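Local coordinates for protein creatinine amidohydrolase (Nostoc punctiforme PCC 73102, PDB 3NO4) that probably hydrolyses carbon-nitrogen bonds in linear amides, as a metal-dependent member of the creatininase superfamily, at residues 101-113 and 135-147. Numbering follows the deposited sequence.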
loop_
_atom_site.group_PDB
_atom_site.type_symbol
_atom_site.label_atom_id
_atom_site.label_comp_id
_atom_site.label_asym_id
_atom_site.label_seq_id
_atom_site.Cartn_x
_atom_site.Cartn_y
_atom_site.Cartn_z
ATOM N N PRO A 101 9.771 -5.428 5.180
ATOM C CA PRO A 101 9.503 -6.461 4.189
ATOM C C PRO A 101 8.615 -5.973 3.049
ATOM O O PRO A 101 8.965 -6.200 1.885
ATOM C CB PRO A 101 8.822 -7.570 5.006
ATOM C CG PRO A 101 9.356 -7.418 6.340
ATOM C CD PRO A 101 9.712 -5.979 6.538
ATOM N N SER A 102 7.514 -5.278 3.376
ATOM C CA SER A 102 6.574 -4.836 2.339
ATOM C C SER A 102 7.271 -3.888 1.346
ATOM O O SER A 102 7.016 -3.951 0.140
ATOM C CB SER A 102 5.325 -4.166 2.926
ATOM O OG SER A 102 5.656 -3.099 3.787
ATOM N N THR A 103 8.144 -3.025 1.857
ATOM C CA THR A 103 8.944 -2.122 0.998
ATOM C C THR A 103 9.935 -2.919 0.113
ATOM O O THR A 103 10.035 -2.652 -1.075
ATOM C CB THR A 103 9.742 -1.107 1.794
ATOM O OG1 THR A 103 8.880 -0.442 2.724
ATOM C CG2 THR A 103 10.466 -0.106 0.838
ATOM N N LEU A 104 10.634 -3.881 0.684
ATOM C CA LEU A 104 11.577 -4.704 -0.106
ATOM C C LEU A 104 10.869 -5.520 -1.206
ATOM O O LEU A 104 11.421 -5.726 -2.309
ATOM C CB LEU A 104 12.438 -5.605 0.769
ATOM C CG LEU A 104 13.491 -6.465 0.064
ATOM C CD1 LEU A 104 14.434 -5.536 -0.745
ATOM C CD2 LEU A 104 14.293 -7.327 1.040
ATOM N N ILE A 105 9.680 -6.024 -0.910
ATOM C CA ILE A 105 8.896 -6.763 -1.916
ATOM C C ILE A 105 8.614 -5.809 -3.138
ATOM O O ILE A 105 8.749 -6.204 -4.285
ATOM C CB ILE A 105 7.592 -7.300 -1.292
ATOM C CG1 ILE A 105 7.876 -8.444 -0.327
ATOM C CG2 ILE A 105 6.513 -7.666 -2.362
ATOM C CD1 ILE A 105 6.623 -8.839 0.437
ATOM N N GLN A 106 8.230 -4.574 -2.863
ATOM C CA GLN A 106 7.977 -3.600 -3.957
ATOM C C GLN A 106 9.232 -3.196 -4.740
ATOM O O GLN A 106 9.169 -3.055 -5.958
ATOM C CB GLN A 106 7.186 -2.413 -3.453
ATOM C CG GLN A 106 5.758 -2.826 -2.918
ATOM C CD GLN A 106 4.828 -3.673 -3.920
ATOM O OE1 GLN A 106 4.657 -3.283 -5.121
ATOM N NE2 GLN A 106 4.181 -4.795 -3.398
ATOM N N VAL A 107 10.355 -3.078 -4.050
ATOM C CA VAL A 107 11.624 -2.845 -4.672
ATOM C C VAL A 107 11.965 -3.988 -5.630
ATOM O O VAL A 107 12.241 -3.718 -6.799
ATOM C CB VAL A 107 12.768 -2.590 -3.634
ATOM C CG1 VAL A 107 14.173 -2.659 -4.281
ATOM C CG2 VAL A 107 12.521 -1.244 -2.913
ATOM N N VAL A 108 11.904 -5.247 -5.147
ATOM C CA VAL A 108 12.204 -6.413 -5.988
ATOM C C VAL A 108 11.227 -6.499 -7.190
ATOM O O VAL A 108 11.629 -6.743 -8.337
ATOM C CB VAL A 108 12.198 -7.740 -5.191
ATOM C CG1 VAL A 108 12.270 -8.953 -6.139
ATOM C CG2 VAL A 108 13.375 -7.742 -4.181
ATOM N N ARG A 109 9.964 -6.224 -6.918
ATOM C CA ARG A 109 8.934 -6.212 -7.966
ATOM C C ARG A 109 9.276 -5.207 -9.058
ATOM O O ARG A 109 9.238 -5.563 -10.230
ATOM C CB ARG A 109 7.568 -5.884 -7.375
ATOM C CG ARG A 109 6.413 -6.292 -8.290
ATOM C CD ARG A 109 5.130 -5.725 -7.796
ATOM N NE ARG A 109 4.875 -4.440 -8.413
ATOM C CZ ARG A 109 3.698 -3.790 -8.403
ATOM N NH1 ARG A 109 2.622 -4.292 -7.763
ATOM N NH2 ARG A 109 3.579 -2.626 -9.080
ATOM N N ASP A 110 9.661 -3.990 -8.658
ATOM C CA ASP A 110 10.070 -2.944 -9.603
ATOM C C ASP A 110 11.312 -3.324 -10.409
ATOM O O ASP A 110 11.331 -3.114 -11.626
ATOM C CB ASP A 110 10.299 -1.613 -8.872
ATOM C CG ASP A 110 8.989 -0.944 -8.393
ATOM O OD1 ASP A 110 7.881 -1.422 -8.768
ATOM O OD2 ASP A 110 9.068 0.065 -7.638
ATOM N N TYR A 111 12.349 -3.854 -9.749
ATOM C CA TYR A 111 13.591 -4.241 -10.439
ATOM C C TYR A 111 13.295 -5.301 -11.500
ATOM O O TYR A 111 13.678 -5.131 -12.667
ATOM C CB TYR A 111 14.611 -4.873 -9.469
ATOM C CG TYR A 111 15.509 -3.957 -8.678
ATOM C CD1 TYR A 111 15.009 -2.822 -8.019
ATOM C CD2 TYR A 111 16.848 -4.262 -8.526
ATOM C CE1 TYR A 111 15.851 -1.992 -7.250
ATOM C CE2 TYR A 111 17.707 -3.448 -7.766
ATOM C CZ TYR A 111 17.204 -2.345 -7.098
ATOM O OH TYR A 111 18.071 -1.548 -6.350
ATOM N N VAL A 112 12.601 -6.379 -11.072
ATOM C CA VAL A 112 12.354 -7.529 -11.918
ATOM C C VAL A 112 11.417 -7.178 -13.059
ATOM O O VAL A 112 11.649 -7.606 -14.192
ATOM C CB VAL A 112 11.874 -8.799 -11.131
ATOM C CG1 VAL A 112 11.559 -9.930 -12.099
ATOM C CG2 VAL A 112 12.942 -9.223 -10.097
ATOM N N THR A 113 10.391 -6.361 -12.796
ATOM C CA THR A 113 9.468 -5.943 -13.874
ATOM C C THR A 113 10.177 -5.168 -14.986
ATOM O O THR A 113 9.947 -5.460 -16.169
ATOM C CB THR A 113 8.226 -5.192 -13.348
ATOM O OG1 THR A 113 7.622 -5.995 -12.330
ATOM C CG2 THR A 113 7.193 -4.967 -14.491
ATOM N N THR A 135 11.714 -12.618 3.025
ATOM C CA THR A 135 11.149 -11.491 2.273
ATOM C C THR A 135 11.437 -11.629 0.761
ATOM O O THR A 135 10.534 -11.393 -0.037
ATOM C CB THR A 135 11.647 -10.136 2.830
ATOM O OG1 THR A 135 11.225 -10.018 4.209
ATOM C CG2 THR A 135 11.106 -8.950 1.996
ATOM N N LEU A 136 12.671 -12.036 0.397
ATOM C CA LEU A 136 13.031 -12.276 -1.018
ATOM C C LEU A 136 12.149 -13.337 -1.653
ATOM O O LEU A 136 11.652 -13.123 -2.762
ATOM C CB LEU A 136 14.509 -12.660 -1.233
ATOM C CG LEU A 136 15.515 -11.523 -1.347
ATOM C CD1 LEU A 136 16.905 -12.149 -1.423
ATOM C CD2 LEU A 136 15.248 -10.554 -2.545
ATOM N N LYS A 137 11.972 -14.473 -0.962
ATOM C CA LYS A 137 11.145 -15.541 -1.500
ATOM C C LYS A 137 9.678 -15.069 -1.673
ATOM O O LYS A 137 9.016 -15.340 -2.695
ATOM C CB LYS A 137 11.252 -16.809 -0.630
ATOM C CG LYS A 137 12.583 -17.556 -0.843
ATOM C CD LYS A 137 12.610 -18.784 0.067
ATOM C CE LYS A 137 13.875 -19.672 -0.135
ATOM N NZ LYS A 137 14.038 -20.527 1.107
ATOM N N ALA A 138 9.204 -14.295 -0.701
ATOM C CA ALA A 138 7.898 -13.659 -0.796
ATOM C C ALA A 138 7.801 -12.719 -1.987
ATOM O O ALA A 138 6.828 -12.749 -2.726
ATOM C CB ALA A 138 7.584 -12.925 0.491
ATOM N N ALA A 139 8.814 -11.889 -2.152
ATOM C CA ALA A 139 8.923 -10.963 -3.274
ATOM C C ALA A 139 8.888 -11.656 -4.624
ATOM O O ALA A 139 8.291 -11.136 -5.553
ATOM C CB ALA A 139 10.220 -10.087 -3.156
ATOM N N PHE A 140 9.552 -12.799 -4.739
ATOM C CA PHE A 140 9.504 -13.580 -5.984
ATOM C C PHE A 140 8.111 -13.993 -6.354
ATOM O O PHE A 140 7.694 -13.775 -7.501
ATOM C CB PHE A 140 10.392 -14.829 -5.925
ATOM C CG PHE A 140 11.855 -14.556 -5.681
ATOM C CD1 PHE A 140 12.438 -13.289 -5.840
ATOM C CD2 PHE A 140 12.671 -15.614 -5.295
ATOM C CE1 PHE A 140 13.783 -13.091 -5.594
ATOM C CE2 PHE A 140 14.001 -15.408 -5.060
ATOM C CZ PHE A 140 14.556 -14.150 -5.194
ATOM N N SER A 141 7.402 -14.599 -5.382
ATOM C CA SER A 141 6.018 -14.987 -5.561
ATOM C C SER A 141 5.125 -13.793 -5.964
ATOM O O SER A 141 4.369 -13.875 -6.919
ATOM C CB SER A 141 5.470 -15.654 -4.293
ATOM O OG SER A 141 6.117 -16.881 -4.090
ATOM N N GLU A 142 5.192 -12.723 -5.215
ATOM C CA GLU A 142 4.471 -11.474 -5.571
ATOM C C GLU A 142 4.799 -10.997 -7.030
ATOM O O GLU A 142 3.894 -10.626 -7.805
ATOM C CB GLU A 142 4.853 -10.371 -4.600
ATOM C CG GLU A 142 3.985 -9.079 -4.717
ATOM C CD GLU A 142 3.066 -8.804 -3.522
ATOM O OE1 GLU A 142 3.006 -9.599 -2.558
ATOM O OE2 GLU A 142 2.372 -7.762 -3.574
ATOM N N THR A 143 6.091 -11.047 -7.361
ATOM C CA THR A 143 6.584 -10.650 -8.681
ATOM C C THR A 143 6.022 -11.545 -9.802
ATOM O O THR A 143 5.518 -11.018 -10.785
ATOM C CB THR A 143 8.098 -10.557 -8.683
ATOM O OG1 THR A 143 8.452 -9.529 -7.764
ATOM C CG2 THR A 143 8.677 -10.253 -10.126
ATOM N N TYR A 144 6.039 -12.877 -9.631
ATOM C CA TYR A 144 5.493 -13.752 -10.671
ATOM C C TYR A 144 4.020 -13.428 -10.986
ATOM O O TYR A 144 3.651 -13.301 -12.146
ATOM C CB TYR A 144 5.630 -15.261 -10.325
ATOM C CG TYR A 144 7.031 -15.743 -9.984
ATOM C CD1 TYR A 144 8.156 -15.291 -10.700
ATOM C CD2 TYR A 144 7.229 -16.682 -8.957
ATOM C CE1 TYR A 144 9.457 -15.722 -10.371
ATOM C CE2 TYR A 144 8.524 -17.142 -8.618
ATOM C CZ TYR A 144 9.631 -16.667 -9.344
ATOM O OH TYR A 144 10.896 -17.075 -9.027
ATOM N N ALA A 145 3.221 -13.240 -9.953
ATOM C CA ALA A 145 1.806 -12.905 -10.108
ATOM C C ALA A 145 1.645 -11.527 -10.781
ATOM O O ALA A 145 0.791 -11.357 -11.664
ATOM C CB ALA A 145 1.081 -12.960 -8.714
ATOM N N HIS A 146 2.514 -10.584 -10.423
ATOM C CA HIS A 146 2.500 -9.235 -11.067
ATOM C C HIS A 146 2.816 -9.298 -12.555
ATOM O O HIS A 146 2.101 -8.681 -13.334
ATOM C CB HIS A 146 3.443 -8.280 -10.338
ATOM C CG HIS A 146 3.365 -6.864 -10.825
ATOM N ND1 HIS A 146 2.216 -6.105 -10.713
ATOM C CD2 HIS A 146 4.293 -6.063 -11.406
ATOM C CE1 HIS A 146 2.441 -4.904 -11.225
ATOM N NE2 HIS A 146 3.688 -4.858 -11.669
ATOM N N LEU A 147 3.859 -10.069 -12.935
ATOM C CA LEU A 147 4.252 -10.249 -14.351
ATOM C C LEU A 147 3.131 -10.861 -15.197
ATOM O O LEU A 147 2.870 -10.376 -16.324
ATOM C CB LEU A 147 5.542 -11.056 -14.502
ATOM C CG LEU A 147 6.820 -10.454 -13.897
ATOM C CD1 LEU A 147 8.055 -11.380 -14.108
ATOM C CD2 LEU A 147 7.083 -9.065 -14.466
HETATM O O HOH W 1 1.722 -7.178 -6.280
#
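Helices 101-118 and 132-150 of this creatininase fold, joined through the parallel strand 122-127, pack by knobs into holes, their segment axes crossing at -49° with a closest approach of 8.7 Å. The small side chain of Ala-139 permits the proximity: its CB lies 3.8 Å from Ile-105 CA and 3.7 Å from Val-108 CB. Ile-105 is one knob, set among Thr-135, Ala-138, Ala-139 and Glu-142, with CG2 against Glu-142 CG. Val-108 is the next, and its two methyls divide the work: CG1 meets the edge of the Phe-140 ring while CG2 touches Leu-136 CD2.

At Thr-143 the torsion sorts polar from apolar. With CG2 anti to the backbone N, that methyl packs on Val-112 CG1 at 3.5 Å, and OG1 turns back to donate to Ala-139 O (2.7 Å), satisfying the hydroxyl within its own helix. Arg-109 bends at chi3 (92°) and lays its guanidinium flat on the His-146 imidazole, centres 3.4 Å apart and planes 11° from parallel, while CD sits over the same ring face; Gln-106 OE1 lies over the opposite guanidinium face, toward its rim. Thr-113 OG1, which donates a hydrogen bond to Arg-109 O, meets the ring edge at CD2. Were Arg-109 an alanine, the His-146 ring would probably lose its cover on that face and be freer to turn.

Glu-142 OE2 takes a water's hydrogen bond and another from Ser-102 of the second subunit, and Gln-106 OE1 pairs with Arg-100 of the third. Toward the sheet, Leu-136, Phe-140 and Val-112 rest on strand 159-164, and Phe-140 also meets Phe-125 of strand 122-127.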